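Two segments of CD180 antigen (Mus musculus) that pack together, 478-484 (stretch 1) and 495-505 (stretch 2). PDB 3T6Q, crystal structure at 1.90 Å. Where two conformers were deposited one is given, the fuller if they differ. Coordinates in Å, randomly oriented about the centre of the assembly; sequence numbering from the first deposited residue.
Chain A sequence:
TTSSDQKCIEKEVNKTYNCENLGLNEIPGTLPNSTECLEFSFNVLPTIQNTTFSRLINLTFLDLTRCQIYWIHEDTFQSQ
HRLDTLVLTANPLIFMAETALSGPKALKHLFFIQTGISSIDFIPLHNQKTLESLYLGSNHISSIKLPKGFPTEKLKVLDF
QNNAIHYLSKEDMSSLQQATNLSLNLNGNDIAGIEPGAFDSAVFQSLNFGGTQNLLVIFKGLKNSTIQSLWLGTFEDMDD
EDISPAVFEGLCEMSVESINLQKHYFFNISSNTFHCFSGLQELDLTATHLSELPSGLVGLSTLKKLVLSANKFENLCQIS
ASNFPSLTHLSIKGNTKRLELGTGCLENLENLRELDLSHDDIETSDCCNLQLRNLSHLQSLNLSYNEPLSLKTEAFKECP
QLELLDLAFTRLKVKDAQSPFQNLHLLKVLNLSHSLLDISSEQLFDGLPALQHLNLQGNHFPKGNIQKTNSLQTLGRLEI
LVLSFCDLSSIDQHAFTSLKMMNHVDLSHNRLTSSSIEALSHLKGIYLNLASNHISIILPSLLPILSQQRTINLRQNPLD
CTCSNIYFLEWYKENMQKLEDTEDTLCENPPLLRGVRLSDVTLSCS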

# COMPACT_ATOMS: atom_id res chain seq x y z
N LEU A 478 -27.38 48.08 -18.79
CA LEU A 478 -27.15 46.66 -19.05
C LEU A 478 -25.96 46.40 -19.96
O LEU A 478 -25.86 46.98 -21.05
CB LEU A 478 -28.41 46.02 -19.64
CG LEU A 478 -28.41 44.50 -19.59
CD1 LEU A 478 -28.61 44.12 -18.10
CD2 LEU A 478 -29.64 44.04 -20.39
N GLU A 479 -25.08 45.52 -19.53
CA GLU A 479 -23.92 45.11 -20.32
C GLU A 479 -24.01 43.70 -20.82
O GLU A 479 -23.59 43.43 -21.95
CB GLU A 479 -22.62 45.26 -19.52
CG GLU A 479 -22.22 46.73 -19.39
CD GLU A 479 -20.99 46.91 -18.52
OE1 GLU A 479 -20.06 46.09 -18.57
OE2 GLU A 479 -20.99 47.90 -17.77
N ILE A 480 -24.54 42.80 -19.99
CA ILE A 480 -24.56 41.37 -20.30
C ILE A 480 -26.03 40.92 -20.29
O ILE A 480 -26.75 41.16 -19.31
CB ILE A 480 -23.76 40.55 -19.25
CG1 ILE A 480 -22.30 40.98 -19.23
CG2 ILE A 480 -23.90 39.04 -19.52
CD1 ILE A 480 -21.53 40.50 -18.00
N LEU A 481 -26.46 40.33 -21.40
CA LEU A 481 -27.82 39.87 -21.60
C LEU A 481 -27.75 38.45 -22.14
O LEU A 481 -27.13 38.20 -23.21
CB LEU A 481 -28.58 40.80 -22.56
CG LEU A 481 -30.02 40.44 -22.98
CD1 LEU A 481 -30.92 40.31 -21.72
CD2 LEU A 481 -30.54 41.53 -23.94
N VAL A 482 -28.37 37.52 -21.42
CA VAL A 482 -28.36 36.08 -21.82
C VAL A 482 -29.83 35.76 -22.13
O VAL A 482 -30.70 35.82 -21.25
CB VAL A 482 -27.86 35.13 -20.70
CG1 VAL A 482 -27.89 33.67 -21.16
CG2 VAL A 482 -26.47 35.54 -20.26
N LEU A 483 -30.08 35.45 -23.41
CA LEU A 483 -31.40 35.10 -23.89
C LEU A 483 -31.36 33.78 -24.62
O LEU A 483 -32.15 33.56 -25.55
CB LEU A 483 -31.93 36.20 -24.84
CG LEU A 483 -32.38 37.51 -24.18
CD1 LEU A 483 -32.69 38.55 -25.26
CD2 LEU A 483 -33.62 37.32 -23.31
N SER A 484 -30.48 32.90 -24.19
CA SER A 484 -30.35 31.62 -24.86
C SER A 484 -31.50 30.68 -24.44
O SER A 484 -32.09 30.90 -23.39
CB SER A 484 -28.98 31.03 -24.57
OG SER A 484 -28.76 30.98 -23.16
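Stretch 2, residues 495-505: AFTSLKMMNHV

Neighbouring segments that pair as parallel strands illustrate a general rule of packing: backbone pairing gives the register, and side chains on each face meet bump to hollow. The two segments of CD180 antigen considered here are a compact example, burying 573 Å² between them when both sides are summed.

Stretch 2 begins as an irregular segment. A type I turn from Phe 496 to Leu 499, closed by the hydrogen bond from Leu 499 N to Phe 496 O (2.9 Å), bends the chain, and Lys 500 folds back so that its NZ reaches Thr 497 O at 2.6 Å. From Leu 499 the chain runs in extended and bent steps past Leu 478 and Glu 479, and at His 504 and Val 505 it becomes a strand parallel to that of 480-482. Ile 480 pairs with His 504, their CA atoms 4.8 Å apart, and Leu 481 with Val 505, CA to CA 5.1 Å. Before the strand proper the backbones come closer still, with Glu 479 CA only 4.0 Å from Met 502 CA.

The hinge of this approach is the carbonyl of Glu 479. Its O accepts from Asn 503 N at 2.9 Å and from His 504 N at 3.1 Å, so that one acceptor holds two successive amides. The next rung is regular: Leu 481 N donates to His 504 O at 3.0 Å. CA-H...O contacts fill the gaps in the ladder, Ile 480 CA lying 3.5 Å from His 504 O and Val 505 CA 3.5 Å from Leu 481 O. One step earlier, a water takes over the bridging, donating to Leu 478 O and accepting from Met 501 N, each at 2.8 Å.

Strand alternation sorts the side chains. Ile 480 and His 504 share one face, where Ile 480 CG2 approaches His 504 CD2 obliquely to 3.9 Å. Leu 481 and Val 505 turn to the other, and here the shape of the contact is most telling. Leu 481, with the largest area covered by the other stretch, is the principal bump. Its CD2 methyl lodges between Met 502 SD, 3.6 Å away, and Phe 496 CE1 at 4.1 Å, lying over one face of the aromatic ring. Thus a flat ring and a flexible thioether, six residues apart in sequence, together make the hollow for a single leucine branch. Leu 483 extends the seam, its CD1 meeting Phe 496 CZ obliquely at 3.8 Å. At the other end Leu 478 touches the same thioether, CD2 to Met 502 SD at 4.3 Å, while its CB lies 4.3 Å from Leu 499 CD2.

Glu 479 CG rests 3.5 Å from Met 501 O, and although the CA-to-CB bond of Met 501 points toward stretch 1, the end of its side chain leads away. The example shows the two parts together: backbone hydrogen bonds accompany the register, and on the Leu 481 side Leu 478, Leu 481, Leu 483, Leu 499, Phe 496 and Met 502 contribute to the apolar fit.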

# COMPACT_ATOMS: atom_id res chain seq x y z
N ALA A 495 -35.94 46.31 -30.81
CA ALA A 495 -36.14 45.69 -29.49
C ALA A 495 -35.13 46.09 -28.39
O ALA A 495 -35.47 46.05 -27.19
CB ALA A 495 -36.17 44.17 -29.60
N PHE A 496 -33.92 46.41 -28.79
CA PHE A 496 -32.81 46.62 -27.85
C PHE A 496 -32.25 48.03 -27.99
O PHE A 496 -31.18 48.31 -27.46
CB PHE A 496 -31.66 45.65 -28.15
CG PHE A 496 -32.01 44.18 -28.01
CD1 PHE A 496 -32.93 43.73 -27.06
CD2 PHE A 496 -31.35 43.25 -28.81
CE1 PHE A 496 -33.20 42.36 -26.92
CE2 PHE A 496 -31.60 41.89 -28.67
CZ PHE A 496 -32.52 41.45 -27.72
N THR A 497 -32.96 48.90 -28.73
CA THR A 497 -32.45 50.25 -29.06
C THR A 497 -32.10 51.14 -27.83
O THR A 497 -31.14 51.91 -27.88
CB THR A 497 -33.39 51.02 -30.01
OG1 THR A 497 -33.78 50.16 -31.09
CG2 THR A 497 -32.67 52.23 -30.62
N SER A 498 -32.87 51.02 -26.75
CA SER A 498 -32.58 51.77 -25.52
C SER A 498 -31.36 51.23 -24.80
O SER A 498 -30.77 51.92 -23.97
CB SER A 498 -33.80 51.78 -24.59
OG SER A 498 -34.23 50.48 -24.29
N LEU A 499 -30.96 50.00 -25.12
CA LEU A 499 -29.82 49.35 -24.43
C LEU A 499 -28.49 49.68 -25.10
O LEU A 499 -27.97 48.91 -25.92
CB LEU A 499 -30.02 47.83 -24.38
CG LEU A 499 -31.38 47.48 -23.79
CD1 LEU A 499 -31.73 46.05 -24.16
CD2 LEU A 499 -31.33 47.64 -22.28
N LYS A 500 -27.91 50.81 -24.72
CA LYS A 500 -26.75 51.30 -25.44
C LYS A 500 -25.41 50.85 -24.87
O LYS A 500 -24.38 51.03 -25.53
CB LYS A 500 -26.85 52.83 -25.64
CG LYS A 500 -28.21 53.23 -26.26
CD LYS A 500 -28.36 54.69 -26.70
CE LYS A 500 -29.70 54.97 -27.41
NZ LYS A 500 -29.98 54.13 -28.63
N MET A 501 -25.41 50.25 -23.68
CA MET A 501 -24.14 49.81 -23.08
C MET A 501 -23.90 48.31 -23.20
O MET A 501 -22.95 47.80 -22.63
CB MET A 501 -24.07 50.21 -21.60
CG MET A 501 -24.59 51.60 -21.29
SD MET A 501 -24.01 52.13 -19.68
CE MET A 501 -25.07 53.57 -19.42
N MET A 502 -24.75 47.61 -23.95
CA MET A 502 -24.57 46.14 -24.08
C MET A 502 -23.28 45.82 -24.78
O MET A 502 -22.94 46.42 -25.79
CB MET A 502 -25.76 45.45 -24.74
CG MET A 502 -26.99 45.41 -23.87
SD MET A 502 -28.15 44.16 -24.46
CE MET A 502 -28.56 44.72 -26.13
N ASN A 503 -22.53 44.90 -24.20
CA ASN A 503 -21.31 44.42 -24.85
C ASN A 503 -21.19 42.88 -24.89
O ASN A 503 -20.22 42.37 -25.40
CB ASN A 503 -20.04 45.10 -24.22
CG ASN A 503 -19.91 44.84 -22.71
OD1 ASN A 503 -19.56 45.74 -21.91
ND2 ASN A 503 -20.15 43.63 -22.31
N HIS A 504 -22.18 42.16 -24.35
CA HIS A 504 -22.16 40.70 -24.41
C HIS A 504 -23.60 40.22 -24.54
O HIS A 504 -24.41 40.37 -23.60
CB HIS A 504 -21.46 40.14 -23.16
CG HIS A 504 -21.47 38.63 -23.04
ND1 HIS A 504 -20.34 37.91 -23.01
CD2 HIS A 504 -22.53 37.71 -22.93
CE1 HIS A 504 -20.64 36.60 -22.90
NE2 HIS A 504 -21.97 36.47 -22.84
N VAL A 505 -23.93 39.69 -25.72
CA VAL A 505 -25.32 39.32 -26.02
C VAL A 505 -25.32 37.89 -26.45
O VAL A 505 -24.72 37.55 -27.49
CB VAL A 505 -25.93 40.23 -27.10
CG1 VAL A 505 -27.41 39.87 -27.30
CG2 VAL A 505 -25.78 41.71 -26.65
O HOH W 1 -27.37 49.05 -22.07